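Local coordinates for protein (2Z,6E)-hedycaryol synthase (Kitasatospora setae, PDB 4MC3) that catalyses the magnesium-dependent 1,11-cyclisation of (2E,6E)-farnesyl diphosphate, with addition of water, to (2Z,6E)-hedycaryol and diphosphate, at residues Val179-Pro182 with Trp183-Leu187. Sequence-based numbering, arbitrary orientation.
Sequences VGMP and WLWDL. With 28U ((3R,6E)-3,7,11-trimethyldodeca-1,6,10-trien-3-ol), chain B.
Met181 O receives the Trp185 N-H in a nearly straight bond of 2.8 Å (173° at the hydrogen). Gly180 O accepts Leu184 N over 3.0 Å, in the carbonyl plane, and also lies over one face of the Trp183 indole, 3.4 Å from CD1. With chi1 at 65°, CG of Trp183 sits between its backbone N and carbonyl carbon, which folds the flat ring back beneath this oxygen; Phe146 and Phe149, the latter important for stabilising the cation at C-11, meet it edge-to-face. Glycine suits the N-cap: its phi is positive, and even a CB would be crowded by nerolidol C12. This is the helix break of the class I terpene cyclase alpha fold, between helices 168-178 and 181-188. Pro182, lacking an N-H, fits the first turn; its carbonyl accepts Asp186 N, whose OD2 is hydrogen-bonded to His145 ND1. Met181 CB makes a CH-pi contact over Trp185's six-membered ring; bends at chi2 and chi3 carry SD into an oblique Met-aromatic contact (3.5 Å from CZ2) and CE to branched Leu184 CD1 (3.7 Å). Trp185's broad indole reaches on to Val299, and an alanine there would probably open a gap beside helix 286-309, leaving the thioether freer to turn.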
ATOM      1  N   VAL A 179      -4.455   0.477  -3.306  1.00 16.69           N
ATOM      2  CA  VAL A 179      -3.029   0.516  -3.623  1.00 16.47           C
ATOM      3  C   VAL A 179      -2.204  -0.166  -2.528  1.00 16.58           C
ATOM      4  O   VAL A 179      -1.032  -0.417  -2.731  1.00 20.76           O
ATOM      5  CB  VAL A 179      -2.603   1.995  -3.901  1.00 18.13           C
ATOM      6  CG1 VAL A 179      -2.561   2.838  -2.643  1.00 17.02           C
ATOM      7  CG2 VAL A 179      -1.294   2.054  -4.652  1.00 21.06           C
ATOM      8  N   GLY A 180      -2.789  -0.359  -1.361  1.00 16.82           N
ATOM      9  CA  GLY A 180      -2.129  -1.109  -0.281  1.00 17.50           C
ATOM     10  C   GLY A 180      -1.200  -0.355   0.617  1.00 15.70           C
ATOM     11  O   GLY A 180      -0.817  -0.838   1.700  1.00 15.10           O
ATOM     12  N   MET A 181      -0.850   0.853   0.191  1.00 14.97           N
ATOM     13  CA  MET A 181       0.061   1.712   0.939  1.00 15.84           C
ATOM     14  C   MET A 181      -0.211   1.732   2.442  1.00 15.62           C
ATOM     15  O   MET A 181       0.691   1.478   3.239  1.00 16.45           O
ATOM     16  CB  MET A 181       0.021   3.139   0.384  1.00 18.18           C
ATOM     17  CG  MET A 181       1.049   3.411  -0.702  1.00 19.59           C
ATOM     18  SD  MET A 181       2.594   2.519  -0.436  1.00 33.45           S
ATOM     19  CE  MET A 181       2.590   1.410  -1.843  1.00 13.56           C
ATOM     20  N   PRO A 182      -1.444   2.044   2.833  1.00 15.57           N
ATOM     21  CA  PRO A 182      -1.751   2.214   4.271  1.00 15.81           C
ATOM     22  C   PRO A 182      -1.262   1.025   5.140  1.00 15.42           C
ATOM     23  O   PRO A 182      -0.591   1.254   6.162  1.00 16.60           O
ATOM     24  CB  PRO A 182      -3.245   2.407   4.287  1.00 17.65           C
ATOM     25  CG  PRO A 182      -3.482   3.159   3.013  1.00 17.74           C
ATOM     26  CD  PRO A 182      -2.632   2.396   2.024  1.00 15.92           C
ATOM     27  N   TRP A 183      -1.576  -0.203   4.769  1.00 14.90           N
ATOM     28  CA  TRP A 183      -1.091  -1.340   5.556  1.00 14.92           C
ATOM     29  C   TRP A 183       0.377  -1.622   5.370  1.00 14.22           C
ATOM     30  O   TRP A 183       1.090  -2.047   6.296  1.00 14.65           O
ATOM     31  CB  TRP A 183      -1.936  -2.606   5.367  1.00 16.10           C
ATOM     32  CG  TRP A 183      -1.958  -3.220   4.043  1.00 14.75           C
ATOM     33  CD1 TRP A 183      -2.918  -3.064   3.116  1.00 16.43           C
ATOM     34  CD2 TRP A 183      -1.007  -4.121   3.501  1.00 16.11           C
ATOM     35  NE1 TRP A 183      -2.621  -3.806   2.002  1.00 16.13           N
ATOM     36  CE2 TRP A 183      -1.427  -4.452   2.208  1.00 16.39           C
ATOM     37  CE3 TRP A 183       0.217  -4.667   3.981  1.00 15.95           C
ATOM     38  CZ2 TRP A 183      -0.711  -5.340   1.394  1.00 17.22           C
ATOM     39  CZ3 TRP A 183       0.912  -5.555   3.136  1.00 16.04           C
ATOM     40  CH2 TRP A 183       0.458  -5.856   1.878  1.00 19.55           C
ATOM     41  N   LEU A 184       0.906  -1.333   4.164  1.00 14.76           N
ATOM     42  CA  LEU A 184       2.335  -1.452   3.955  1.00 15.57           C
ATOM     43  C   LEU A 184       3.120  -0.587   4.885  1.00 13.78           C
ATOM     44  O   LEU A 184       4.120  -0.961   5.518  1.00 15.60           O
ATOM     45  CB  LEU A 184       2.722  -1.196   2.470  1.00 16.17           C
ATOM     46  CG  LEU A 184       2.216  -2.269   1.539  1.00 16.79           C
ATOM     47  CD1 LEU A 184       2.237  -1.781   0.087  1.00 18.24           C
ATOM     48  CD2 LEU A 184       3.116  -3.509   1.598  1.00 17.29           C
ATOM     49  N   TRP A 185       2.728   0.677   4.978  1.00 14.78           N
ATOM     50  CA  TRP A 185       3.375   1.666   5.857  1.00 15.60           C
ATOM     51  C   TRP A 185       3.171   1.298   7.329  1.00 14.27           C
ATOM     52  O   TRP A 185       4.106   1.486   8.110  1.00 16.20           O
ATOM     53  CB  TRP A 185       2.931   3.075   5.614  1.00 17.92           C
ATOM     54  CG  TRP A 185       3.470   3.610   4.258  1.00 17.37           C
ATOM     55  CD1 TRP A 185       4.645   3.308   3.664  1.00 22.56           C
ATOM     56  CD2 TRP A 185       2.782   4.511   3.355  1.00 16.21           C
ATOM     57  NE1 TRP A 185       4.765   3.996   2.464  1.00 23.50           N
ATOM     58  CE2 TRP A 185       3.609   4.705   2.239  1.00 18.97           C
ATOM     59  CE3 TRP A 185       1.539   5.123   3.385  1.00 17.21           C
ATOM     60  CZ2 TRP A 185       3.233   5.544   1.149  1.00 19.01           C
ATOM     61  CZ3 TRP A 185       1.172   5.989   2.327  1.00 19.48           C
ATOM     62  CH2 TRP A 185       2.016   6.163   1.234  1.00 19.26           C
ATOM     63  N   ASP A 186       2.013   0.736   7.706  1.00 16.27           N
ATOM     64  CA  ASP A 186       1.901   0.212   9.054  1.00 14.90           C
ATOM     65  C   ASP A 186       3.068  -0.731   9.400  1.00 14.52           C
ATOM     66  O   ASP A 186       3.596  -0.736  10.521  1.00 16.27           O
ATOM     67  CB  ASP A 186       0.577  -0.536   9.263  1.00 15.59           C
ATOM     68  CG  ASP A 186      -0.655   0.363   9.234  1.00 16.11           C
ATOM     69  OD1 ASP A 186      -0.581   1.555   9.546  1.00 18.37           O
ATOM     70  OD2 ASP A 186      -1.725  -0.205   8.858  1.00 18.53           O
ATOM     71  N   LEU A 187       3.458  -1.610   8.473  1.00 14.37           N
ATOM     72  CA  LEU A 187       4.545  -2.527   8.705  1.00 14.75           C
ATOM     73  C   LEU A 187       5.891  -1.848   8.883  1.00 16.45           C
ATOM     74  O   LEU A 187       6.798  -2.436   9.525  1.00 16.53           O
ATOM     75  CB  LEU A 187       4.595  -3.608   7.610  1.00 16.04           C
ATOM     76  CG  LEU A 187       3.453  -4.644   7.547  1.00 16.15           C
ATOM     77  CD1 LEU A 187       3.369  -5.408   6.262  1.00 17.54           C
ATOM     78  CD2 LEU A 187       3.572  -5.627   8.749  1.00 17.61           C
TER
HETATM   79  C4  28U B 401       2.560   0.635  -5.745  1.00 53.33           C
HETATM   80  C5  28U B 401       3.270  -1.785  -5.524  1.00 68.26           C
HETATM   81  C6  28U B 401       3.557  -2.185  -4.089  1.00 67.65           C
HETATM   82  C7  28U B 401       3.263  -3.549  -3.536  1.00 73.52           C
HETATM   83  C8  28U B 401       2.401  -4.498  -3.995  1.00 79.29           C
HETATM   84  C10 28U B 401       1.656  -4.449  -5.305  1.00 79.34           C
HETATM   85  C13 28U B 401      -1.417  -4.729  -4.397  1.00 67.65           C
HETATM   86  C15 28U B 401      -1.910  -3.908  -5.573  1.00 75.54           C
HETATM   87  O16 28U B 401       1.579  -0.998  -7.150  1.00 82.13           O
HETATM   88  C3  28U B 401       2.046  -0.827  -5.789  1.00 59.38           C
HETATM   89  C2  28U B 401       0.874  -0.954  -4.802  1.00 52.57           C
HETATM   90  C1  28U B 401       0.203  -2.129  -4.689  1.00 68.25           C
HETATM   91  C9  28U B 401       1.639  -5.370  -3.012  1.00 65.02           C
HETATM   92  C11 28U B 401       0.366  -4.656  -2.451  1.00 62.99           C
HETATM   93  C12 28U B 401      -0.749  -4.133  -3.372  1.00 64.10           C
HETATM   94  C14 28U B 401      -1.349  -6.205  -4.747  1.00 76.42           C